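Local coordinates for stress response kinase A (PDB 1ZYL), which phosphorylates serine and threonine residues in proteins, itself included, using ATP, and protects Escherichia coli cells from stress, at residues D117-M122 and Q241-E246; P268-R273 and I311-V316. All coordinates share one frame; numbering follows the deposited sequence.

Contact 1: residues D117-M122 and Q241-E246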
loop_
_atom_site.group_PDB
_atom_site.type_symbol
_atom_site.label_atom_id
_atom_site.label_comp_id
_atom_site.label_asym_id
_atom_site.label_seq_id
_atom_site.Cartn_x
_atom_site.Cartn_y
_atom_site.Cartn_z
ATOM N N ASP A 117 -0.525 -3.613 19.233
ATOM C CA ASP A 117 -0.032 -3.652 20.597
ATOM C C ASP A 117 0.157 -5.092 21.044
ATOM O O ASP A 117 1.255 -5.502 21.418
ATOM C CB ASP A 117 -1.024 -2.951 21.524
ATOM C CG ASP A 117 -0.496 -1.638 22.056
ATOM O OD1 ASP A 117 -1.257 -0.921 22.740
ATOM O OD2 ASP A 117 0.684 -1.325 21.798
ATOM N N ASN A 118 -0.928 -5.858 21.000
ATOM C CA ASN A 118 -0.900 -7.250 21.415
ATOM C C ASN A 118 0.156 -8.024 20.648
ATOM O O ASN A 118 0.011 -8.267 19.451
ATOM C CB ASN A 118 -2.271 -7.885 21.205
ATOM C CG ASN A 118 -2.276 -9.361 21.519
ATOM O OD1 ASN A 118 -1.598 -10.141 20.854
ATOM N ND2 ASN A 118 -3.034 -9.756 22.541
ATOM N N ILE A 119 1.218 -8.412 21.346
ATOM C CA ILE A 119 2.316 -9.151 20.737
ATOM C C ILE A 119 1.858 -10.489 20.161
ATOM O O ILE A 119 2.497 -11.033 19.259
ATOM C CB ILE A 119 3.436 -9.425 21.757
ATOM C CG1 ILE A 119 3.805 -8.129 22.486
ATOM C CG2 ILE A 119 4.654 -9.984 21.041
ATOM C CD1 ILE A 119 4.729 -8.327 23.683
ATOM N N ASP A 120 0.757 -11.023 20.680
ATOM C CA ASP A 120 0.242 -12.300 20.201
ATOM C C ASP A 120 -0.321 -12.160 18.787
ATOM O O ASP A 120 -0.028 -12.978 17.911
ATOM C CB ASP A 120 -0.842 -12.828 21.148
ATOM C CG ASP A 120 -0.612 -14.278 21.555
ATOM O OD1 ASP A 120 0.410 -14.553 22.226
ATOM O OD2 ASP A 120 -1.451 -15.139 21.202
ATOM N N GLN A 121 -1.130 -11.127 18.564
ATOM C CA GLN A 121 -1.705 -10.893 17.245
ATOM C C GLN A 121 -0.580 -10.608 16.257
ATOM O O GLN A 121 -0.665 -10.943 15.076
ATOM C CB GLN A 121 -2.677 -9.714 17.288
ATOM C CG GLN A 121 -3.960 -10.006 18.049
ATOM C CD GLN A 121 -4.993 -8.900 17.919
ATOM O OE1 GLN A 121 -6.143 -9.074 18.310
ATOM N NE2 GLN A 121 -4.586 -7.758 17.374
ATOM N N MET A 122 0.480 -9.992 16.768
ATOM C CA MET A 122 1.656 -9.665 15.974
ATOM C C MET A 122 2.216 -10.964 15.415
ATOM O O MET A 122 2.508 -11.061 14.233
ATOM C CB MET A 122 2.713 -9.000 16.857
ATOM C CG MET A 122 3.746 -8.196 16.105
ATOM S SD MET A 122 3.173 -6.524 15.841
ATOM C CE MET A 122 3.592 -5.767 17.426
ATOM N N GLN A 241 10.329 -2.066 19.731
ATOM C CA GLN A 241 10.473 -2.440 18.334
ATOM C C GLN A 241 11.591 -3.447 18.141
ATOM O O GLN A 241 11.653 -4.133 17.124
ATOM C CB GLN A 241 10.744 -1.206 17.484
ATOM C CG GLN A 241 9.688 -0.147 17.624
ATOM C CD GLN A 241 9.695 0.833 16.473
ATOM O OE1 GLN A 241 8.987 1.835 16.506
ATOM N NE2 GLN A 241 10.489 0.543 15.442
ATOM N N ARG A 242 12.492 -3.530 19.108
ATOM C CA ARG A 242 13.567 -4.497 18.991
ATOM C C ARG A 242 12.988 -5.882 19.221
ATOM O O ARG A 242 13.407 -6.846 18.587
ATOM C CB ARG A 242 14.669 -4.251 20.023
ATOM C CG ARG A 242 15.749 -5.307 19.966
ATOM C CD ARG A 242 16.709 -5.215 21.120
ATOM N NE ARG A 242 17.626 -6.351 21.104
ATOM C CZ ARG A 242 18.530 -6.605 22.045
ATOM N NH1 ARG A 242 19.323 -7.672 21.942
ATOM N NH2 ARG A 242 18.637 -5.793 23.093
ATOM N N MET A 243 12.019 -5.988 20.124
ATOM C CA MET A 243 11.453 -7.290 20.404
ATOM C C MET A 243 10.358 -7.689 19.436
ATOM O O MET A 243 10.216 -8.875 19.143
ATOM C CB MET A 243 10.934 -7.360 21.836
ATOM C CG MET A 243 9.639 -6.642 22.071
ATOM S SD MET A 243 8.550 -7.705 22.987
ATOM C CE MET A 243 7.786 -8.567 21.634
ATOM N N GLN A 244 9.586 -6.720 18.939
ATOM C CA GLN A 244 8.517 -7.034 17.988
ATOM C C GLN A 244 9.173 -7.579 16.739
ATOM O O GLN A 244 8.801 -8.636 16.231
ATOM C CB GLN A 244 7.725 -5.794 17.593
ATOM C CG GLN A 244 7.235 -4.973 18.738
ATOM C CD GLN A 244 6.515 -3.733 18.266
ATOM O OE1 GLN A 244 6.807 -3.205 17.189
ATOM N NE2 GLN A 244 5.575 -3.248 19.072
ATOM N N LEU A 245 10.157 -6.846 16.243
ATOM C CA LEU A 245 10.854 -7.285 15.054
ATOM C C LEU A 245 11.389 -8.682 15.320
ATOM O O LEU A 245 11.155 -9.617 14.559
ATOM C CB LEU A 245 12.008 -6.337 14.725
ATOM C CG LEU A 245 12.734 -6.717 13.436
ATOM C CD1 LEU A 245 11.709 -6.949 12.337
ATOM C CD2 LEU A 245 13.711 -5.624 13.047
ATOM N N GLU A 246 12.100 -8.817 16.425
ATOM C CA GLU A 246 12.669 -10.092 16.796
ATOM C C GLU A 246 11.558 -11.148 16.859
ATOM O O GLU A 246 11.757 -12.295 16.450
ATOM C CB GLU A 246 13.364 -9.929 18.149
ATOM C CG GLU A 246 14.259 -11.073 18.594
ATOM C CD GLU A 246 15.165 -10.673 19.762
ATOM O OE1 GLU A 246 15.700 -11.570 20.451
ATOM O OE2 GLU A 246 15.351 -9.459 19.985
#
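The start of helix 119-136 meets the middle of helix 238-252 through two side-chain pairs, I119 with M243 and M122 with Q244, and the closest CA atoms, those of I119 and Q244, are 7.1 Å apart. On the outer side the methyl CE of M243 reaches I119 CG2 at 3.5 Å and I119 CD1 at 3.7 Å, so one methyl touches both branches of the isoleucine as the two side chains cross at about a right angle. Flexible methionine suits this position, because bends at its second and third torsions steer the methyl toward the isoleucine. Both helices belong to the mainly helical C-terminal lobe of the kinase-like fold, and N118 stands as N-cap of the first. Further in, M122 CE lies over the flat face of the Q244 amide, 3.6 Å from Q244 NE2. Q244 has its CG anti to the carbonyl carbon (chi1 -51°) and runs on extended, which carries the buried amide to N235, where OE1 is hydrogen-bonded to the backbone N. A leucine in its place would probably leave the backbone N-H of N235 without this acceptor and M122 without the flat surface beneath its methyl.

Contact 2: residues P268-R273 and I311-V316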
loop_
_atom_site.group_PDB
_atom_site.type_symbol
_atom_site.label_atom_id
_atom_site.label_comp_id
_atom_site.label_asym_id
_atom_site.label_seq_id
_atom_site.Cartn_x
_atom_site.Cartn_y
_atom_site.Cartn_z
ATOM N N PRO A 268 15.548 3.182 3.824
ATOM C CA PRO A 268 15.384 3.621 2.439
ATOM C C PRO A 268 13.929 3.439 1.995
ATOM O O PRO A 268 13.404 4.242 1.232
ATOM C CB PRO A 268 16.353 2.727 1.684
ATOM C CG PRO A 268 17.484 2.645 2.644
ATOM C CD PRO A 268 16.764 2.363 3.957
ATOM N N LEU A 269 13.266 2.391 2.479
ATOM C CA LEU A 269 11.866 2.155 2.105
ATOM C C LEU A 269 10.970 3.251 2.655
ATOM O O LEU A 269 10.076 3.738 1.961
ATOM C CB LEU A 269 11.374 0.799 2.623
ATOM C CG LEU A 269 11.973 -0.422 1.936
ATOM C CD1 LEU A 269 11.483 -1.671 2.616
ATOM C CD2 LEU A 269 11.601 -0.423 0.475
ATOM N N ARG A 270 11.208 3.628 3.906
ATOM C CA ARG A 270 10.425 4.674 4.546
ATOM C C ARG A 270 10.639 5.991 3.781
ATOM O O ARG A 270 9.684 6.734 3.514
ATOM C CB ARG A 270 10.845 4.805 6.012
ATOM C CG ARG A 270 10.233 6.000 6.736
ATOM C CD ARG A 270 10.785 6.114 8.140
ATOM N NE ARG A 270 10.200 5.146 9.066
ATOM C CZ ARG A 270 10.913 4.318 9.825
ATOM N NH1 ARG A 270 10.309 3.478 10.652
ATOM N NH2 ARG A 270 12.237 4.318 9.746
ATOM N N ALA A 271 11.889 6.269 3.421
ATOM C CA ALA A 271 12.201 7.472 2.665
ATOM C C ALA A 271 11.435 7.375 1.361
ATOM O O ALA A 271 10.856 8.352 0.887
ATOM C CB ALA A 271 13.686 7.544 2.372
ATOM N N MET A 272 11.430 6.176 0.789
ATOM C CA MET A 272 10.752 5.931 -0.473
ATOM C C MET A 272 9.252 6.166 -0.395
ATOM O O MET A 272 8.675 6.801 -1.281
ATOM C CB MET A 272 11.043 4.507 -0.946
ATOM C CG MET A 272 12.431 4.337 -1.566
ATOM S SD MET A 272 12.890 2.632 -1.932
ATOM C CE MET A 272 14.393 2.759 -1.443
ATOM N N ARG A 273 8.621 5.662 0.662
ATOM C CA ARG A 273 7.180 5.820 0.836
ATOM C C ARG A 273 6.859 7.283 1.088
ATOM O O ARG A 273 5.781 7.784 0.747
ATOM C CB ARG A 273 6.692 4.988 2.025
ATOM C CG ARG A 273 5.202 5.131 2.307
ATOM C CD ARG A 273 4.800 4.452 3.602
ATOM N NE ARG A 273 4.101 3.192 3.384
ATOM C CZ ARG A 273 2.794 3.089 3.156
ATOM N NH1 ARG A 273 2.039 4.181 3.119
ATOM N NH2 ARG A 273 2.245 1.893 2.967
ATOM N N ILE A 311 15.092 16.402 5.030
ATOM C CA ILE A 311 16.431 16.652 5.552
ATOM C C ILE A 311 16.750 15.742 6.739
ATOM O O ILE A 311 17.879 15.265 6.888
ATOM C CB ILE A 311 16.594 18.129 5.991
ATOM C CG1 ILE A 311 16.702 19.017 4.748
ATOM C CG2 ILE A 311 17.829 18.288 6.893
ATOM C CD1 ILE A 311 17.026 20.453 5.034
ATOM N N GLU A 312 15.755 15.497 7.586
ATOM C CA GLU A 312 15.958 14.641 8.746
ATOM C C GLU A 312 16.184 13.176 8.357
ATOM O O GLU A 312 16.997 12.482 8.972
ATOM C CB GLU A 312 14.765 14.750 9.692
ATOM C CG GLU A 312 15.142 15.279 11.059
ATOM C CD GLU A 312 16.416 14.638 11.587
ATOM O OE1 GLU A 312 16.483 13.387 11.632
ATOM O OE2 GLU A 312 17.350 15.390 11.952
ATOM N N GLN A 313 15.471 12.717 7.330
ATOM C CA GLN A 313 15.596 11.339 6.860
ATOM C C GLN A 313 16.978 11.028 6.322
ATOM O O GLN A 313 17.479 9.926 6.516
ATOM C CB GLN A 313 14.553 11.029 5.776
ATOM C CG GLN A 313 13.330 10.292 6.294
ATOM C CD GLN A 313 13.672 8.922 6.848
ATOM O OE1 GLN A 313 14.152 8.061 6.124
ATOM N NE2 GLN A 313 13.422 8.717 8.136
ATOM N N ALA A 314 17.592 11.989 5.641
ATOM C CA ALA A 314 18.928 11.763 5.096
ATOM C C ALA A 314 19.938 11.558 6.233
ATOM O O ALA A 314 20.914 10.821 6.082
ATOM C CB ALA A 314 19.347 12.930 4.209
ATOM N N LYS A 315 19.693 12.196 7.373
ATOM C CA LYS A 315 20.586 12.052 8.513
ATOM C C LYS A 315 20.452 10.663 9.137
ATOM O O LYS A 315 21.408 10.119 9.692
ATOM C CB LYS A 315 20.292 13.138 9.547
ATOM C CG LYS A 315 20.641 14.531 9.044
ATOM C CD LYS A 315 20.307 15.614 10.048
ATOM C CE LYS A 315 20.626 16.991 9.479
ATOM N NZ LYS A 315 20.090 18.084 10.344
ATOM N N VAL A 316 19.260 10.091 9.032
ATOM C CA VAL A 316 19.001 8.763 9.564
ATOM C C VAL A 316 19.719 7.737 8.699
ATOM O O VAL A 316 20.105 6.667 9.170
ATOM C CB VAL A 316 17.494 8.464 9.553
ATOM C CG1 VAL A 316 17.228 7.046 10.018
ATOM C CG2 VAL A 316 16.775 9.460 10.442
#
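Q313 lays its amide between R270 and A271, with each end of the group meeting a different neighbour. The nitrogen end faces the arginine: R270 CD lies 3.7 Å from Q313 NE2, above the amide plane and displaced to the nitrogen side. At the other end Q313 OE1 approaches the methyl of A271, with 3.8 Å to A271 CB. These are van der Waals contacts, and no hydrogen bond joins the two segments. A bend at the second torsion of Q313 (chi2 -63°) turns its amide across the gap instead of letting the chain run straight out. Alanine suits the facing position because its short side chain lets the backbones come near, 6.6 Å between the CA atoms of A271 and Q313.

The contact sets helix 300-316, the last helix of the chain, beside helix 266-283 within the helical lobe that follows the nucleotide-binding sheet lobe, as in protein kinases. Helix 171-188 packs against both, touching P268 and M272 on one and I311 and Q313 on the other. From another face of helix 266-283, R273 makes a salt bridge with D201, probably the proton acceptor of the kinase.

R270 has its CG anti to the backbone N (chi1 172°) and starts out extended, which brings its CD to the glutamine, with which it crosses at about a right angle. The bend at chi3 then takes the guanidinium, whose plane is turned 65° from that of the amide, to a salt bridge between R270 NH2 and E267 OE1, a carboxylate three residues back on the same helix. Arginine suits this partly exposed place because its methylene CD can rest on the buried amide while the charge further out is matched.

In the fold
The two contacts share no helix, but helix 238-252 of contact 1 is followed directly in the chain by helix 266-283 of contact 2. Their centres lie 23 Å apart, and the nearest atoms, about 6 Å apart, do not touch. Contact 1 is only partly buried, running from an exposed isoleucine to a buried methionine and glutamine, whereas contact 2 is a buried meeting of helices despite its smaller area, 129 against 192 Å². Methionine methyls do the reaching in the first; a short alanine and a methylene of an arginine receive the glutamine in the second. Each buries a glutamine without a hydrogen bond between its segments, and the touching residues of both lie away from the probable catalytic and magnesium sites.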